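Local coordinates for putative Acetyltransferase from the GNAT family (Novosphingobium aromaticivorans DSM 12444, PDB 3EC4), which probably transfers an acyl group, most likely from acetyl-coenzyme A as in other GNAT-fold enzymes, to an acceptor molecule, at residues Leu23-Gly28 with Arg32-Tyr37; Gly38-Ala43 with Gly148-Pro153; Pro99-Leu104 with Ala175-Arg180; Glu106-Glu111 with Gly136-Gly141. All blocks are in the same frame, centred on the assembly; numbering follows the deposited sequence. Where two conformers were deposited one is given.

Interaction 1 of 4, residues Leu23-Gly28 with Arg32-Tyr37; sequences LDVASG and RLDPAY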
loop_
_atom_site.group_PDB
_atom_site.type_symbol
_atom_site.label_atom_id
_atom_site.label_comp_id
_atom_site.label_asym_id
_atom_site.label_seq_id
_atom_site.Cartn_x
_atom_site.Cartn_y
_atom_site.Cartn_z
ATOM N N LEU A 23 3.099 -12.065 8.680
ATOM C CA LEU A 23 1.775 -11.670 8.183
ATOM C C LEU A 23 1.172 -12.635 7.163
ATOM O O LEU A 23 0.030 -12.446 6.740
ATOM C CB LEU A 23 1.826 -10.251 7.603
ATOM C CG LEU A 23 2.401 -9.133 8.507
ATOM C CD1 LEU A 23 2.315 -7.734 7.827
ATOM C CD2 LEU A 23 1.692 -9.124 9.879
ATOM N N ASP A 24 1.923 -13.642 6.730
ATOM C CA ASP A 24 1.444 -14.575 5.706
ATOM C C ASP A 24 0.565 -15.621 6.432
ATOM O O ASP A 24 0.998 -16.253 7.403
ATOM C CB ASP A 24 2.636 -15.216 4.971
ATOM C CG ASP A 24 2.236 -16.199 3.884
ATOM O OD1 ASP A 24 1.049 -16.293 3.521
ATOM O OD2 ASP A 24 3.133 -16.932 3.425
ATOM N N VAL A 25 -0.658 -15.828 5.951
ATOM C CA VAL A 25 -1.539 -16.826 6.550
ATOM C C VAL A 25 -1.698 -18.108 5.699
ATOM O O VAL A 25 -2.387 -19.034 6.110
ATOM C CB VAL A 25 -2.934 -16.208 6.934
ATOM C CG1 VAL A 25 -2.753 -15.154 8.072
ATOM C CG2 VAL A 25 -3.676 -15.659 5.648
ATOM N N ALA A 26 -1.066 -18.146 4.526
ATOM C CA ALA A 26 -1.134 -19.269 3.611
ATOM C C ALA A 26 0.102 -20.135 3.829
ATOM O O ALA A 26 0.800 -20.015 4.860
ATOM C CB ALA A 26 -1.227 -18.772 2.136
ATOM N N SER A 27 0.350 -21.041 2.888
ATOM C CA SER A 27 1.462 -21.972 3.006
ATOM C C SER A 27 1.863 -22.387 1.619
ATOM O O SER A 27 1.104 -22.209 0.680
ATOM C CB SER A 27 1.053 -23.214 3.809
ATOM O OG SER A 27 -0.090 -23.819 3.211
ATOM N N GLY A 28 3.069 -22.933 1.521
ATOM C CA GLY A 28 3.530 -23.577 0.309
ATOM C C GLY A 28 3.772 -22.573 -0.783
ATOM O O GLY A 28 4.497 -21.589 -0.593
ATOM N N ARG A 32 -0.578 -15.261 1.359
ATOM C CA ARG A 32 -1.788 -14.456 1.580
ATOM C C ARG A 32 -1.610 -13.580 2.786
ATOM O O ARG A 32 -1.245 -14.053 3.848
ATOM C CB ARG A 32 -2.977 -15.403 1.769
ATOM C CG ARG A 32 -4.293 -14.776 2.262
ATOM C CD ARG A 32 -4.883 -13.929 1.175
ATOM N NE ARG A 32 -6.291 -13.475 1.338
ATOM C CZ ARG A 32 -6.656 -12.278 1.832
ATOM N NH1 ARG A 32 -5.760 -11.407 2.333
ATOM N NH2 ARG A 32 -7.943 -11.948 1.846
ATOM N N LEU A 33 -1.762 -12.274 2.603
ATOM C CA LEU A 33 -1.657 -11.358 3.713
ATOM C C LEU A 33 -2.800 -11.669 4.687
ATOM O O LEU A 33 -3.950 -11.930 4.292
ATOM C CB LEU A 33 -1.708 -9.900 3.209
ATOM C CG LEU A 33 -1.726 -8.735 4.200
ATOM C CD1 LEU A 33 -0.455 -8.666 5.000
ATOM C CD2 LEU A 33 -2.056 -7.430 3.443
ATOM N N ASP A 34 -2.482 -11.632 5.968
ATOM C CA ASP A 34 -3.514 -11.708 6.986
ATOM C C ASP A 34 -4.620 -10.716 6.579
ATOM O O ASP A 34 -4.356 -9.548 6.415
ATOM C CB ASP A 34 -2.890 -11.332 8.314
ATOM C CG ASP A 34 -3.857 -11.372 9.472
ATOM O OD1 ASP A 34 -5.093 -11.323 9.281
ATOM O OD2 ASP A 34 -3.344 -11.406 10.592
ATOM N N PRO A 35 -5.864 -11.199 6.387
ATOM C CA PRO A 35 -6.977 -10.305 6.042
ATOM C C PRO A 35 -7.234 -9.123 6.974
ATOM O O PRO A 35 -7.862 -8.129 6.524
ATOM C CB PRO A 35 -8.184 -11.229 6.041
ATOM C CG PRO A 35 -7.609 -12.577 5.778
ATOM C CD PRO A 35 -6.274 -12.607 6.386
ATOM N N ALA A 36 -6.769 -9.192 8.225
ATOM C CA ALA A 36 -6.877 -8.073 9.134
ATOM C C ALA A 36 -6.037 -6.902 8.629
ATOM O O ALA A 36 -6.329 -5.739 8.925
ATOM C CB ALA A 36 -6.428 -8.475 10.562
ATOM N N TYR A 37 -4.957 -7.224 7.932
ATOM C CA TYR A 37 -4.075 -6.212 7.360
ATOM C C TYR A 37 -4.484 -5.770 5.963
ATOM O O TYR A 37 -4.351 -4.621 5.629
ATOM C CB TYR A 37 -2.646 -6.684 7.366
ATOM C CG TYR A 37 -2.011 -6.760 8.723
ATOM C CD1 TYR A 37 -2.319 -7.772 9.604
ATOM C CD2 TYR A 37 -1.053 -5.830 9.099
ATOM C CE1 TYR A 37 -1.685 -7.862 10.852
ATOM C CE2 TYR A 37 -0.407 -5.916 10.342
ATOM C CZ TYR A 37 -0.739 -6.923 11.204
ATOM O OH TYR A 37 -0.121 -6.960 12.438
#

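Interaction 2 of 4, residues Gly38-Ala43 with Gly148-Pro153; sequences GPFAAA and GERMRP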
loop_
_atom_site.group_PDB
_atom_site.type_symbol
_atom_site.label_atom_id
_atom_site.label_comp_id
_atom_site.label_asym_id
_atom_site.label_seq_id
_atom_site.Cartn_x
_atom_site.Cartn_y
_atom_site.Cartn_z
ATOM N N GLY A 38 -4.960 -6.676 5.122
ATOM C CA GLY A 38 -5.317 -6.263 3.773
ATOM C C GLY A 38 -5.633 -7.441 2.878
ATOM O O GLY A 38 -5.591 -8.588 3.328
ATOM N N PRO A 39 -6.008 -7.150 1.622
ATOM C CA PRO A 39 -6.531 -8.185 0.735
ATOM C C PRO A 39 -5.512 -8.862 -0.221
ATOM O O PRO A 39 -5.915 -9.549 -1.177
ATOM C CB PRO A 39 -7.523 -7.387 -0.087
ATOM C CG PRO A 39 -6.792 -6.089 -0.290
ATOM C CD PRO A 39 -6.097 -5.818 1.006
ATOM N N PHE A 40 -4.225 -8.704 0.052
ATOM C CA PHE A 40 -3.202 -8.986 -0.953
ATOM C C PHE A 40 -2.807 -10.468 -0.931
ATOM O O PHE A 40 -2.787 -11.098 0.122
ATOM C CB PHE A 40 -1.972 -8.119 -0.762
ATOM C CG PHE A 40 -2.234 -6.672 -1.046
ATOM C CD1 PHE A 40 -2.371 -6.239 -2.346
ATOM C CD2 PHE A 40 -2.426 -5.776 -0.005
ATOM C CE1 PHE A 40 -2.640 -4.939 -2.617
ATOM C CE2 PHE A 40 -2.724 -4.467 -0.278
ATOM C CZ PHE A 40 -2.833 -4.053 -1.574
ATOM N N ALA A 41 -2.499 -11.003 -2.114
ATOM C CA ALA A 41 -2.025 -12.409 -2.235
ATOM C C ALA A 41 -1.117 -12.543 -3.439
ATOM O O ALA A 41 -1.074 -11.666 -4.297
ATOM C CB ALA A 41 -3.216 -13.423 -2.325
ATOM N N ALA A 42 -0.371 -13.645 -3.484
ATOM C CA ALA A 42 0.548 -13.916 -4.575
ATOM C C ALA A 42 0.776 -15.423 -4.655
ATOM O O ALA A 42 0.684 -16.149 -3.637
ATOM C CB ALA A 42 1.883 -13.164 -4.371
ATOM N N ALA A 43 1.090 -15.880 -5.851
ATOM C CA ALA A 43 1.382 -17.313 -6.115
ATOM C C ALA A 43 2.797 -17.504 -6.678
ATOM O O ALA A 43 3.339 -16.637 -7.371
ATOM C CB ALA A 43 0.340 -17.892 -7.103
ATOM N N GLY A 148 0.895 6.511 5.957
ATOM C CA GLY A 148 1.575 5.474 6.678
ATOM C C GLY A 148 2.517 4.643 5.840
ATOM O O GLY A 148 2.834 4.964 4.675
ATOM N N GLU A 149 2.915 3.553 6.462
ATOM C CA GLU A 149 3.788 2.546 5.888
ATOM C C GLU A 149 3.040 1.261 5.624
ATOM O O GLU A 149 2.153 0.893 6.395
ATOM C CB GLU A 149 4.918 2.237 6.851
ATOM C CG GLU A 149 5.692 3.464 7.287
ATOM C CD GLU A 149 6.731 3.174 8.319
ATOM O OE1 GLU A 149 6.492 2.326 9.199
ATOM O OE2 GLU A 149 7.797 3.838 8.279
ATOM N N ARG A 150 3.440 0.549 4.578
ATOM C CA ARG A 150 2.829 -0.742 4.281
ATOM C C ARG A 150 3.854 -1.829 3.957
ATOM O O ARG A 150 4.570 -2.263 4.869
ATOM C CB ARG A 150 1.726 -0.560 3.239
ATOM C CG ARG A 150 0.734 -1.681 3.132
ATOM C CD ARG A 150 -0.421 -1.338 2.222
ATOM N NE ARG A 150 -0.036 -1.229 0.837
ATOM C CZ ARG A 150 -0.878 -0.913 -0.151
ATOM N NH1 ARG A 150 -2.177 -0.674 0.058
ATOM N NH2 ARG A 150 -0.426 -0.816 -1.368
HETATM N N MSE A 151 3.929 -2.308 2.710
HETATM C CA MSE A 151 4.726 -3.504 2.412
HETATM C C MSE A 151 6.232 -3.255 2.499
HETATM O O MSE A 151 6.738 -2.131 2.281
HETATM C CB MSE A 151 4.390 -4.086 1.029
HETATM C CG MSE A 151 2.954 -4.396 0.864
HETATM SE SE MSE A 151 2.601 -5.360 -0.772
HETATM C CE MSE A 151 0.898 -4.484 -1.193
ATOM N N ARG A 152 6.949 -4.320 2.822
ATOM C CA ARG A 152 8.398 -4.278 2.919
ATOM C C ARG A 152 8.976 -5.475 2.176
ATOM O O ARG A 152 9.201 -6.500 2.769
ATOM C CB ARG A 152 8.832 -4.299 4.378
ATOM C CG ARG A 152 8.428 -3.015 5.115
ATOM C CD ARG A 152 8.605 -3.128 6.595
ATOM N NE ARG A 152 8.160 -1.909 7.230
ATOM C CZ ARG A 152 8.899 -0.829 7.405
ATOM N NH1 ARG A 152 10.189 -0.841 7.114
ATOM N NH2 ARG A 152 8.348 0.258 7.947
ATOM N N PRO A 153 9.160 -5.338 0.843
ATOM C CA PRO A 153 9.610 -6.432 -0.019
ATOM C C PRO A 153 11.032 -6.972 0.248
ATOM O O PRO A 153 11.355 -8.075 -0.162
ATOM C CB PRO A 153 9.467 -5.843 -1.426
ATOM C CG PRO A 153 8.396 -4.766 -1.284
ATOM C CD PRO A 153 8.789 -4.148 0.055
#

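Interaction 3 of 4, residues Pro99-Leu104 with Ala175-Arg180; sequences PGIVAL and AARLIR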
loop_
_atom_site.group_PDB
_atom_site.type_symbol
_atom_site.label_atom_id
_atom_site.label_comp_id
_atom_site.label_asym_id
_atom_site.label_seq_id
_atom_site.Cartn_x
_atom_site.Cartn_y
_atom_site.Cartn_z
ATOM N N PRO A 99 6.461 20.101 13.062
ATOM C CA PRO A 99 5.871 19.623 14.316
ATOM C C PRO A 99 4.347 19.475 14.319
ATOM O O PRO A 99 3.822 18.785 15.198
ATOM C CB PRO A 99 6.318 20.670 15.335
ATOM C CG PRO A 99 7.292 21.533 14.650
ATOM C CD PRO A 99 7.043 21.441 13.211
ATOM N N GLY A 100 3.652 20.068 13.357
ATOM C CA GLY A 100 2.217 19.844 13.170
ATOM C C GLY A 100 1.847 18.408 12.763
ATOM O O GLY A 100 0.663 18.028 12.790
ATOM N N ILE A 101 2.828 17.604 12.368
ATOM C CA ILE A 101 2.545 16.209 12.019
ATOM C C ILE A 101 2.701 15.387 13.297
ATOM O O ILE A 101 3.756 15.457 13.960
ATOM C CB ILE A 101 3.483 15.680 10.921
ATOM C CG1 ILE A 101 3.530 16.609 9.716
ATOM C CG2 ILE A 101 3.080 14.234 10.488
ATOM C CD1 ILE A 101 2.179 16.964 9.178
ATOM N N VAL A 102 1.651 14.650 13.665
ATOM C CA VAL A 102 1.620 13.832 14.879
ATOM C C VAL A 102 1.608 12.340 14.558
ATOM O O VAL A 102 0.986 11.909 13.602
ATOM C CB VAL A 102 0.377 14.184 15.777
ATOM C CG1 VAL A 102 0.436 15.657 16.267
ATOM C CG2 VAL A 102 -0.941 13.930 15.036
ATOM N N ALA A 103 2.337 11.544 15.333
ATOM C CA ALA A 103 2.246 10.093 15.231
ATOM C C ALA A 103 0.834 9.628 15.659
ATOM O O ALA A 103 0.270 10.107 16.645
ATOM C CB ALA A 103 3.318 9.410 16.096
ATOM N N LEU A 104 0.263 8.697 14.905
ATOM C CA LEU A 104 -1.015 8.110 15.249
ATOM C C LEU A 104 -0.834 6.772 15.951
ATOM O O LEU A 104 0.187 6.109 15.806
ATOM C CB LEU A 104 -1.859 7.929 14.000
ATOM C CG LEU A 104 -2.114 9.266 13.272
ATOM C CD1 LEU A 104 -2.914 9.033 11.994
ATOM C CD2 LEU A 104 -2.769 10.295 14.188
ATOM N N ALA A 175 -1.173 16.276 2.301
ATOM C CA ALA A 175 -0.627 15.020 1.762
ATOM C C ALA A 175 0.885 15.070 1.585
ATOM O O ALA A 175 1.582 14.161 2.031
ATOM C CB ALA A 175 -1.302 14.642 0.430
ATOM N N ALA A 176 1.391 16.147 0.991
ATOM C CA ALA A 176 2.810 16.325 0.786
ATOM C C ALA A 176 3.566 16.309 2.110
ATOM O O ALA A 176 4.535 15.564 2.272
ATOM C CB ALA A 176 3.081 17.614 0.049
ATOM N N ARG A 177 3.064 17.065 3.082
ATOM C CA ARG A 177 3.703 17.114 4.390
ATOM C C ARG A 177 3.718 15.762 5.104
ATOM O O ARG A 177 4.720 15.384 5.695
ATOM C CB ARG A 177 3.081 18.188 5.252
ATOM C CG ARG A 177 3.375 19.601 4.759
ATOM C CD ARG A 177 2.422 20.561 5.377
ATOM N NE ARG A 177 2.562 20.568 6.829
ATOM C CZ ARG A 177 1.667 21.095 7.650
ATOM N NH1 ARG A 177 0.585 21.722 7.185
ATOM N NH2 ARG A 177 1.868 21.015 8.945
ATOM N N LEU A 178 2.634 15.003 4.993
ATOM C CA LEU A 178 2.564 13.653 5.571
ATOM C C LEU A 178 3.518 12.662 4.886
ATOM O O LEU A 178 4.198 11.876 5.569
ATOM C CB LEU A 178 1.123 13.150 5.509
ATOM C CG LEU A 178 0.249 13.842 6.589
ATOM C CD1 LEU A 178 -1.243 13.796 6.313
ATOM C CD2 LEU A 178 0.552 13.203 7.998
ATOM N N ILE A 179 3.561 12.679 3.554
ATOM C CA ILE A 179 4.548 11.864 2.841
ATOM C C ILE A 179 5.981 12.203 3.309
ATOM O O ILE A 179 6.793 11.312 3.558
ATOM C CB ILE A 179 4.389 11.987 1.308
ATOM C CG1 ILE A 179 3.051 11.375 0.876
ATOM C CG2 ILE A 179 5.596 11.279 0.596
ATOM C CD1 ILE A 179 2.480 11.827 -0.473
ATOM N N ARG A 180 6.301 13.482 3.408
ATOM C CA ARG A 180 7.615 13.891 3.929
ATOM C C ARG A 180 7.920 13.244 5.272
ATOM O O ARG A 180 9.033 12.789 5.498
ATOM C CB ARG A 180 7.708 15.400 4.108
ATOM C CG ARG A 180 7.799 16.228 2.799
ATOM C CD ARG A 180 7.803 17.682 3.159
ATOM N NE ARG A 180 7.958 18.660 2.083
ATOM C CZ ARG A 180 9.126 18.976 1.526
ATOM N NH1 ARG A 180 10.230 18.365 1.896
ATOM N NH2 ARG A 180 9.187 19.909 0.584
#

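Interaction 4 of 4, residues Glu106-Glu111 with Gly136-Gly141; sequences ETDVPE and GVRIDG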
loop_
_atom_site.group_PDB
_atom_site.type_symbol
_atom_site.label_atom_id
_atom_site.label_comp_id
_atom_site.label_asym_id
_atom_site.label_seq_id
_atom_site.Cartn_x
_atom_site.Cartn_y
_atom_site.Cartn_z
ATOM N N GLU A 106 -3.238 3.540 18.558
ATOM C CA GLU A 106 -4.471 2.790 18.756
ATOM C C GLU A 106 -5.661 3.689 19.031
ATOM O O GLU A 106 -6.745 3.399 18.585
ATOM C CB GLU A 106 -4.324 1.796 19.920
ATOM C CG GLU A 106 -5.330 0.642 19.870
ATOM C CD GLU A 106 -5.167 -0.354 21.034
ATOM O OE1 GLU A 106 -4.674 0.066 22.113
ATOM O OE2 GLU A 106 -5.546 -1.546 20.860
ATOM N N THR A 107 -5.478 4.757 19.798
ATOM C CA THR A 107 -6.606 5.617 20.137
ATOM C C THR A 107 -7.197 6.334 18.912
ATOM O O THR A 107 -8.350 6.717 18.937
ATOM C CB THR A 107 -6.279 6.638 21.259
ATOM O OG1 THR A 107 -5.242 7.544 20.849
ATOM C CG2 THR A 107 -5.871 5.938 22.557
ATOM N N ASP A 108 -6.414 6.501 17.844
ATOM C CA ASP A 108 -6.853 7.166 16.625
ATOM C C ASP A 108 -7.565 6.258 15.633
ATOM O O ASP A 108 -8.076 6.728 14.598
ATOM C CB ASP A 108 -5.640 7.812 15.929
ATOM C CG ASP A 108 -4.887 8.735 16.848
ATOM O OD1 ASP A 108 -5.427 9.807 17.175
ATOM O OD2 ASP A 108 -3.756 8.388 17.235
ATOM N N VAL A 109 -7.621 4.972 15.941
ATOM C CA VAL A 109 -8.095 3.992 14.950
ATOM C C VAL A 109 -9.530 4.250 14.459
ATOM O O VAL A 109 -9.749 4.234 13.255
ATOM C CB VAL A 109 -7.863 2.570 15.436
ATOM C CG1 VAL A 109 -8.612 1.542 14.519
ATOM C CG2 VAL A 109 -6.330 2.294 15.511
ATOM N N PRO A 110 -10.486 4.555 15.356
ATOM C CA PRO A 110 -11.843 4.931 14.854
ATOM C C PRO A 110 -11.850 6.061 13.818
ATOM O O PRO A 110 -12.512 5.954 12.753
ATOM C CB PRO A 110 -12.559 5.365 16.138
ATOM C CG PRO A 110 -11.918 4.522 17.197
ATOM C CD PRO A 110 -10.467 4.549 16.831
ATOM N N GLU A 111 -11.125 7.129 14.122
ATOM C CA GLU A 111 -11.027 8.262 13.205
ATOM C C GLU A 111 -10.270 7.956 11.932
ATOM O O GLU A 111 -10.629 8.489 10.875
ATOM C CB GLU A 111 -10.391 9.460 13.901
ATOM C CG GLU A 111 -11.325 10.094 14.875
ATOM C CD GLU A 111 -10.651 11.130 15.741
ATOM O OE1 GLU A 111 -9.895 10.731 16.693
ATOM O OE2 GLU A 111 -10.879 12.337 15.463
ATOM N N GLY A 136 -0.494 11.767 11.183
ATOM C CA GLY A 136 -1.695 12.504 10.891
ATOM C C GLY A 136 -1.486 13.980 11.093
ATOM O O GLY A 136 -0.508 14.402 11.681
ATOM N N VAL A 137 -2.466 14.727 10.620
ATOM C CA VAL A 137 -2.593 16.132 10.948
ATOM C C VAL A 137 -4.000 16.355 11.472
ATOM O O VAL A 137 -4.974 15.820 10.920
ATOM C CB VAL A 137 -2.326 17.080 9.748
ATOM C CG1 VAL A 137 -2.373 18.529 10.209
ATOM C CG2 VAL A 137 -0.983 16.786 9.107
ATOM N N ARG A 138 -4.091 17.139 12.541
ATOM C CA ARG A 138 -5.379 17.484 13.153
ATOM C C ARG A 138 -5.704 18.939 12.909
ATOM O O ARG A 138 -4.836 19.789 13.020
ATOM C CB ARG A 138 -5.381 17.186 14.659
ATOM C CG ARG A 138 -5.219 15.693 14.945
ATOM C CD ARG A 138 -5.991 15.215 16.177
ATOM N NE ARG A 138 -6.136 13.758 16.137
ATOM C CZ ARG A 138 -7.295 13.088 16.062
ATOM N NH1 ARG A 138 -8.459 13.720 16.052
ATOM N NH2 ARG A 138 -7.290 11.763 16.013
ATOM N N ILE A 139 -6.956 19.199 12.582
ATOM C CA ILE A 139 -7.491 20.539 12.308
ATOM C C ILE A 139 -8.860 20.623 13.018
ATOM O O ILE A 139 -9.713 19.748 12.834
ATOM C CB ILE A 139 -7.666 20.768 10.785
ATOM C CG1 ILE A 139 -6.315 20.779 10.083
ATOM C CG2 ILE A 139 -8.428 22.095 10.502
ATOM C CD1 ILE A 139 -6.385 21.040 8.579
ATOM N N ASP A 140 -9.045 21.649 13.845
ATOM C CA ASP A 140 -10.265 21.834 14.681
ATOM C C ASP A 140 -10.527 20.593 15.515
ATOM O O ASP A 140 -11.683 20.179 15.692
ATOM C CB ASP A 140 -11.523 22.121 13.825
ATOM C CG ASP A 140 -11.330 23.271 12.827
ATOM O OD1 ASP A 140 -10.812 24.335 13.237
ATOM O OD2 ASP A 140 -11.717 23.101 11.638
ATOM N N GLY A 141 -9.451 19.954 15.964
ATOM C CA GLY A 141 -9.556 18.685 16.694
ATOM C C GLY A 141 -9.892 17.446 15.901
ATOM O O GLY A 141 -9.909 16.356 16.446
HETATM O O HOH W 1 -4.073 12.412 17.305
#

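Interaction 1 of 4, residues Leu23-Gly28 with Arg32-Tyr37
Three hydrogen bonds join Leu23-Gly28 to Arg32-Tyr37, two of them between backbones: Val25 N gives to Arg32 O and Asp34 N to Leu23 O, both at 2.8 Å, so that Asp24 and Leu33 face each other in a single beta bridge. The third uses a side chain. With CG of Asp24 anti to its own N (chi1 -180°), OD1 turns back and accepts from Arg32 N at 2.9 Å and, from the opposite face of the carboxylate plane, from Ala26 N, the latter closing an Asx turn. Were Asp24 an alanine, the amides of Arg32 and Ala26 would probably both lose this acceptor and the turn would be less firmly set. A second Asx turn forms where Asp34 OD1 accepts from Ala36 N. The apolar contacts are led by Leu23, whose CD2 lies over one face of the Tyr37 ring, 3.8 Å from its centroid, a CH-pi contact, while its CB meets Leu33 CD1. Val25 runs alongside Arg32, CG2 to CG 3.6 Å, and the guanidinium of Arg32 continues to the carbonyl of Gly38. The contact closes the surface turn around strand 30-32, which pairs antiparallel with strand 41-43, and Tyr37 meets Tyr131 edge-to-face.

Interaction 2 of 4, residues Gly38-Ala43 with Gly148-Pro153
Phe40 presents one ring face to the methyl end of Met151, a selenomethionine in this structure. Atom CE of Met151 stands 3.5 Å from the centroid of the Phe40 ring and only 3° off its normal, so the methyl sits over the ring centre, almost equally far from all six carbons, in a CH-pi contact. The selenium lies farther back, 5.2 Å from the same centroid, which makes this also a Met-aromatic contact. The torsions of Met151 explain the approach: CG is anti to the carbonyl carbon and the chain then runs straight through chi2 (-172°), carrying SE toward the ring before a bend at chi3 brings CE over it. Arg150 comes to the rim instead. Its NH1 lies near the ring plane, 3.8 Å from Phe40 CZ, and that ring edge in turn rests against one face of the guanidinium, the two planes being 66° apart. Arg150 bends at chi3, and its NE is held in a salt bridge by Glu159, which also accepts from Met151 N and so fixes both residues. A serine in place of Phe40 is likely to leave the Met151 methyl and the Arg150 guanidinium without the ring they share. Val12 of helix 11-17 touches both Phe40 and Met151, and Trp63 and Val65 of strand 61-66 also pack on Phe40. This Met-aromatic contact packs the loop before strand 41-43 against the chain leaving strand 142-149 of the GNAT alpha/beta sheet, largely buried, with Arg150 at its margin.

Interaction 3 of 4, residues Pro99-Leu104 with Ala175-Arg180
Ile101 reaches the helix through two branches. Its CG2 meets Leu178 CD2 at 3.7 Å, an apolar contact between side chains that approach at a slant, and its CD1 comes within 4.1 Å of Arg177 NH2. The first torsion of Ile101 (chi1 -51°) aims the two branches, setting CG2 anti to the backbone N and carrying CG1, with CD1 at its end, beside that N. Gly100 adds a looser touch, bringing its bare CA near the plane of the Arg177 guanidinium at the edge, 4.4 Å from NH2. In the alpha/beta fold of the GNAT family, this is where helix 174-188 packs on one face of the central sheet, near strand 102-103, one of its two edge strands within this chain. Leu178 also touches Tyr135 of strand 134-139 and both Ala145 and Ala147 of strand 142-149, while Ile101 rests on Tyr135 and Val137. Farther out, Arg177 bends at chi3, and its NE forms a salt bridge with Asp98, just ahead of Pro99.

Interaction 4 of 4, residues Glu106-Glu111 with Gly136-Gly141
The Arg138 guanidinium is approached at its edge by two carboxylates, those of Asp108 and Glu111, in a salt-bridge network linking the 3-10 turn of Asp108 and the first part of helix 109-118 to strand 134-139 of the GNAT sheet. Glu111 is gripped end-on: Arg138 NH1 gives to OE2 at 2.8 Å in a nearly straight bond (166°), and NH2 gives to OE1 at 2.9 Å. The grip is not coplanar, for the two flat groups are turned 50° against each other and NH2 meets OE1 from above the carboxylate plane. Asp108 takes a second bond from NH2 at 2.9 Å through OD1, on the anti side but tilted out of the carboxylate plane, the Asp108 carboxylate lying 34° from the guanidinium. With two acidic groups about it, the arginine is probably kept firmly charged. Leu143 of strand 142-149 touches the side chains of both Glu111 and Arg138. Asp108 is positioned from behind, its OD2 accepting from the backbone N of Gly105. At the far end of the guanidinium, NH1 also gives to Gly141 O, in the turn that follows the strand. A water completes the ring of bonds, donating to Asp108 OD1 while it accepts from Arg138 NE at 2.7 Å.

The four contacts form two neighbouring pairs. Interactions 1 and 2, with centres about 9 Å apart, join directly where Leu33 N meets Phe40 O at 2.9 Å. Interactions 3 and 4, with centres about 12 Å apart, share an edge of the central sheet: Val102 O lies 2.8 Å from Gly136 N, a probable hydrogen bond, and Leu104 packs against the same glycine. Between the pairs, interaction 2 reaches the sheet through strand 142-149, the neighbour of strand 134-139 used by interaction 4; their nearest atoms are about 8 Å apart, while interactions 2 and 3 come within about 6 Å at their nearest atoms. Interactions 1 and 3 lie on opposite sides of the chain's centre, with centres about 29 Å apart.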